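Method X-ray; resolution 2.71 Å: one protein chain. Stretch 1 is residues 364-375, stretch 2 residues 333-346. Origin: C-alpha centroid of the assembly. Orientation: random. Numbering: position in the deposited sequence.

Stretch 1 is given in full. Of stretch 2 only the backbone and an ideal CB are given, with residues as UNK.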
# COMPACT_ATOMS: atom_id res chain seq x y z
N PRO A 364 -14.66 -14.58 -3.66
CA PRO A 364 -15.36 -14.86 -2.40
C PRO A 364 -14.45 -14.86 -1.18
O PRO A 364 -14.93 -14.62 -0.08
CB PRO A 364 -15.97 -16.26 -2.60
CG PRO A 364 -15.35 -16.81 -3.86
CD PRO A 364 -14.85 -15.66 -4.65
N ARG A 365 -13.16 -15.13 -1.39
CA ARG A 365 -12.13 -15.09 -0.30
C ARG A 365 -11.99 -13.70 0.34
O ARG A 365 -11.65 -13.59 1.50
CB ARG A 365 -10.76 -15.61 -0.81
CG ARG A 365 -10.71 -17.14 -1.09
CD ARG A 365 -9.40 -17.59 -1.77
NE ARG A 365 -9.28 -17.12 -3.15
CZ ARG A 365 -8.23 -17.30 -3.95
NH1 ARG A 365 -7.16 -17.97 -3.52
NH2 ARG A 365 -8.24 -16.82 -5.18
N GLY A 366 -12.30 -12.67 -0.43
CA GLY A 366 -12.22 -11.28 -0.02
C GLY A 366 -10.87 -10.71 -0.36
O GLY A 366 -9.88 -11.43 -0.41
N LEU A 367 -10.78 -9.42 -0.59
CA LEU A 367 -9.47 -8.80 -0.86
C LEU A 367 -8.88 -8.00 0.32
O LEU A 367 -7.81 -7.44 0.22
CB LEU A 367 -9.52 -7.93 -2.12
CG LEU A 367 -10.13 -8.63 -3.33
CD1 LEU A 367 -10.40 -7.60 -4.39
CD2 LEU A 367 -9.18 -9.70 -3.84
N THR A 368 -9.58 -8.00 1.45
CA THR A 368 -9.12 -7.29 2.64
C THR A 368 -9.40 -8.05 3.94
O THR A 368 -10.35 -8.78 4.07
CB THR A 368 -9.68 -5.84 2.72
OG1 THR A 368 -9.04 -5.14 3.77
CG2 THR A 368 -11.20 -5.84 2.94
N LEU A 369 -8.53 -7.88 4.89
CA LEU A 369 -8.72 -8.47 6.16
C LEU A 369 -9.08 -7.41 7.18
O LEU A 369 -9.59 -7.69 8.23
CB LEU A 369 -7.42 -9.13 6.58
CG LEU A 369 -7.11 -10.45 5.92
CD1 LEU A 369 -5.69 -10.87 6.28
CD2 LEU A 369 -8.12 -11.45 6.40
N THR A 370 -8.78 -6.17 6.84
CA THR A 370 -8.85 -5.08 7.75
C THR A 370 -10.09 -4.22 7.47
O THR A 370 -10.78 -3.76 8.37
CB THR A 370 -7.56 -4.26 7.59
OG1 THR A 370 -6.49 -4.95 8.23
CG2 THR A 370 -7.70 -2.97 8.22
N GLY A 371 -10.35 -4.03 6.22
CA GLY A 371 -11.39 -3.15 5.83
C GLY A 371 -10.85 -2.14 4.88
O GLY A 371 -11.60 -1.50 4.23
N GLY A 372 -9.54 -1.98 4.82
CA GLY A 372 -8.92 -1.07 3.88
C GLY A 372 -8.89 0.37 4.27
O GLY A 372 -9.42 0.72 5.27
N LEU A 373 -8.26 1.19 3.45
CA LEU A 373 -7.77 2.48 3.85
C LEU A 373 -8.76 3.62 4.02
O LEU A 373 -8.85 4.20 5.07
CB LEU A 373 -6.58 2.92 3.04
CG LEU A 373 -5.31 2.90 3.87
CD1 LEU A 373 -4.18 3.14 3.06
CD2 LEU A 373 -5.34 3.83 5.00
N PRO A 374 -9.50 3.96 3.01
CA PRO A 374 -10.44 4.99 3.31
C PRO A 374 -11.11 4.59 4.62
O PRO A 374 -11.09 5.36 5.56
CB PRO A 374 -11.40 4.92 2.14
CG PRO A 374 -10.73 4.23 1.17
CD PRO A 374 -9.87 3.27 1.78
N PHE A 375 -11.66 3.38 4.66
CA PHE A 375 -12.66 2.98 5.62
C PHE A 375 -12.15 2.63 6.98
O PHE A 375 -12.75 2.92 7.94
CB PHE A 375 -13.51 1.84 5.06
CG PHE A 375 -13.89 2.00 3.63
CD1 PHE A 375 -14.85 2.88 3.26
CD2 PHE A 375 -13.27 1.28 2.66
CE1 PHE A 375 -15.16 3.03 1.94
CE2 PHE A 375 -13.59 1.44 1.38
CZ PHE A 375 -14.53 2.30 1.02
N UNK A 333 0.42 -21.70 -5.23
CA UNK A 333 -0.14 -20.94 -6.34
C UNK A 333 -1.29 -20.08 -5.86
O UNK A 333 -1.77 -20.28 -4.76
CB UNK A 333 -0.61 -21.87 -7.46
N UNK A 334 -1.73 -19.15 -6.68
CA UNK A 334 -2.79 -18.22 -6.29
C UNK A 334 -4.04 -18.87 -5.69
O UNK A 334 -4.68 -18.28 -4.81
CB UNK A 334 -3.20 -17.40 -7.51
N UNK A 335 -4.37 -20.08 -6.15
CA UNK A 335 -5.57 -20.78 -5.69
C UNK A 335 -5.45 -21.35 -4.30
O UNK A 335 -6.45 -21.62 -3.66
CB UNK A 335 -5.91 -21.91 -6.66
N UNK A 336 -4.21 -21.50 -3.84
CA UNK A 336 -3.88 -22.09 -2.54
C UNK A 336 -4.00 -21.12 -1.34
O UNK A 336 -3.93 -21.54 -0.19
CB UNK A 336 -2.45 -22.64 -2.60
N UNK A 337 -4.15 -19.82 -1.63
CA UNK A 337 -4.31 -18.74 -0.65
C UNK A 337 -5.75 -18.71 -0.11
O UNK A 337 -6.71 -18.78 -0.87
CB UNK A 337 -3.95 -17.39 -1.28
N UNK A 338 -5.86 -18.59 1.21
CA UNK A 338 -7.14 -18.58 1.89
C UNK A 338 -7.69 -17.17 2.17
O UNK A 338 -8.90 -16.98 2.22
CB UNK A 338 -7.01 -19.35 3.21
N UNK A 339 -6.80 -16.19 2.33
CA UNK A 339 -7.17 -14.81 2.70
C UNK A 339 -6.17 -13.81 2.15
O UNK A 339 -4.98 -14.09 2.07
CB UNK A 339 -7.26 -14.66 4.22
N UNK A 340 -6.68 -12.64 1.75
CA UNK A 340 -5.89 -11.54 1.20
C UNK A 340 -6.09 -10.26 2.00
O UNK A 340 -7.20 -9.98 2.40
CB UNK A 340 -6.26 -11.30 -0.27
N UNK A 341 -5.00 -9.54 2.25
CA UNK A 341 -5.05 -8.11 2.57
C UNK A 341 -4.22 -7.35 1.55
O UNK A 341 -3.00 -7.37 1.59
CB UNK A 341 -4.55 -7.84 3.99
N UNK A 342 -4.92 -6.71 0.63
CA UNK A 342 -4.33 -5.92 -0.44
C UNK A 342 -4.46 -4.45 -0.11
O UNK A 342 -5.51 -3.98 0.32
CB UNK A 342 -4.99 -6.23 -1.78
N UNK A 343 -3.37 -3.73 -0.26
CA UNK A 343 -3.34 -2.33 0.09
C UNK A 343 -4.24 -1.52 -0.85
O UNK A 343 -4.16 -1.63 -2.08
CB UNK A 343 -1.90 -1.81 0.05
N UNK A 344 -5.05 -0.65 -0.24
CA UNK A 344 -6.17 0.01 -0.91
C UNK A 344 -6.43 1.46 -0.50
O UNK A 344 -7.51 1.77 0.02
CB UNK A 344 -7.44 -0.80 -0.66
N UNK A 345 -5.48 2.37 -0.70
CA UNK A 345 -5.82 3.78 -0.39
C UNK A 345 -6.81 4.23 -1.50
O UNK A 345 -7.83 4.85 -1.26
CB UNK A 345 -4.58 4.67 -0.34
N UNK A 346 -6.49 3.82 -2.71
CA UNK A 346 -7.29 4.05 -3.90
C UNK A 346 -7.56 2.71 -4.59
O UNK A 346 -6.91 1.73 -4.33
CB UNK A 346 -6.59 5.02 -4.85

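Position 333 lies out of reach of stretch 1, and its phi/psi of -118/167 leaves room for a CB, so almost any residue would suit; it is Gly333. At 334 the CB points sideways with nothing of stretch 1 within 5.5 Å, so the side chain is little constrained. The carbonyl matters more: Arg365 NH1 donates to O of 334 at 2.8 Å and 164°. The residue is Leu334. Positions 335 and 336 point away, with helical backbone angles, and polar side chains suit both. They are Asp335 and Asp336; Asp336 OD2 accepts from Gly333 N at 3.1 Å, closing the turn.

At 337 the ideal CB is 4.0 Å from Arg365 NH1, while the backbone O receives that same NH1 at 2.8 Å and 165°. A compact side chain, apolar or polar, would fit; it is Val337. Position 338 points away, leaving its side chain free, and is Ala338.

The CB at 339 points sideways, 4.0 Å from Leu369 CD2, which favours a small apolar group. Ala339 makes that contact through CB alone.

At 340 the CB sits 3.6 Å from Gly366 O and 4.1 Å from Leu367 CA, with the Arg365 guanidinium farther along. A long apolar or aromatic side chain could reach it. Phe340 (chi1 -67°, m) brings CE2 to 3.7 Å from Arg365 CZ, its ring edge over one guanidinium face.

The amides of Leu369 and Thr370 lie near 341, calling for an acceptor: Asp, Asn or perhaps Ser. Asp341, with chi1 t, turns its end nearer; OD1 accepts from Leu369 N at 3.0 Å and 165°, and weakly from Thr370 N at 3.3 Å and 128°.

At 342 the backbone N donates to Leu367 O at 3.0 Å. The CB points sideways, but the Leu367 side chain is nearby, so a branched aliphatic or Met would suit. Leu342 places CD2 3.9 Å from Leu367 CD2.

Position 343 points away, so only a long side chain could return to stretch 1. Tyr343 does so: its CZ is 3.5 Å from Leu373 CD1.

The CB at 344 is 4.8 Å from Gly372 CA and 4.6 Å from Leu373 N, which favours something small. Ser344 OG lies 3.4 Å from Gly372 CA; an ideal CB on that glycine would clash with OG at 2.6 Å.

At 345 the CB is 3.8 Å from Leu373 CD1, suiting Ala, Cys or Val. Cys345 packs its CB 3.7 Å from that CD1. Position 346 points away, unconstrained by stretch 1, and is Phe346.

Stretch 2 (333-346) GLDDVAAFDLYSCF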
# COMPACT_ATOMS: atom_id res chain seq x y z
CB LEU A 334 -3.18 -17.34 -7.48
CG LEU A 334 -4.03 -16.12 -7.16
CD1 LEU A 334 -3.24 -15.10 -6.36
CD2 LEU A 334 -4.56 -15.54 -8.47
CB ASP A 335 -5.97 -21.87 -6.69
CG ASP A 335 -6.40 -21.29 -8.06
OD1 ASP A 335 -6.65 -20.06 -8.16
OD2 ASP A 335 -6.50 -22.08 -9.02
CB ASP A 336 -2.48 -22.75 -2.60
CG ASP A 336 -2.37 -23.86 -3.68
OD1 ASP A 336 -3.34 -24.58 -3.92
OD2 ASP A 336 -1.30 -24.04 -4.28
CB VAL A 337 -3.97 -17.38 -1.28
CG1 VAL A 337 -4.04 -16.29 -0.27
CG2 VAL A 337 -2.61 -17.38 -1.86
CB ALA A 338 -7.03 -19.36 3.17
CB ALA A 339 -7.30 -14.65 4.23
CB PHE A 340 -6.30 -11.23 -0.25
CG PHE A 340 -5.98 -12.31 -1.24
CD1 PHE A 340 -4.77 -12.32 -1.91
CD2 PHE A 340 -6.91 -13.31 -1.51
CE1 PHE A 340 -4.48 -13.30 -2.81
CE2 PHE A 340 -6.62 -14.31 -2.42
CZ PHE A 340 -5.40 -14.31 -3.06
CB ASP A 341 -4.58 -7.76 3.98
CG ASP A 341 -4.98 -6.32 4.39
OD1 ASP A 341 -6.08 -6.12 4.88
OD2 ASP A 341 -4.18 -5.39 4.22
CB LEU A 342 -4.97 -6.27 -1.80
CG LEU A 342 -4.50 -7.47 -2.64
CD1 LEU A 342 -3.63 -8.47 -1.95
CD2 LEU A 342 -5.67 -8.15 -3.33
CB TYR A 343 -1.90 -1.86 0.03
CG TYR A 343 -1.65 -0.47 0.57
CD1 TYR A 343 -1.05 -0.31 1.83
CD2 TYR A 343 -1.98 0.67 -0.17
CE1 TYR A 343 -0.80 0.94 2.34
CE2 TYR A 343 -1.74 1.94 0.33
CZ TYR A 343 -1.15 2.07 1.59
OH TYR A 343 -0.90 3.33 2.09
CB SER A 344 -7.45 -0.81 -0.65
OG SER A 344 -7.70 -0.97 0.75
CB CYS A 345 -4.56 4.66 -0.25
SG CYS A 345 -4.62 6.16 0.89
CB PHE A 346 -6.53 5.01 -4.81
CG PHE A 346 -6.16 6.32 -4.14
CD1 PHE A 346 -7.07 7.37 -4.11
CD2 PHE A 346 -4.93 6.48 -3.50
CE1 PHE A 346 -6.77 8.57 -3.47
CE2 PHE A 346 -4.61 7.66 -2.86
CZ PHE A 346 -5.53 8.71 -2.84
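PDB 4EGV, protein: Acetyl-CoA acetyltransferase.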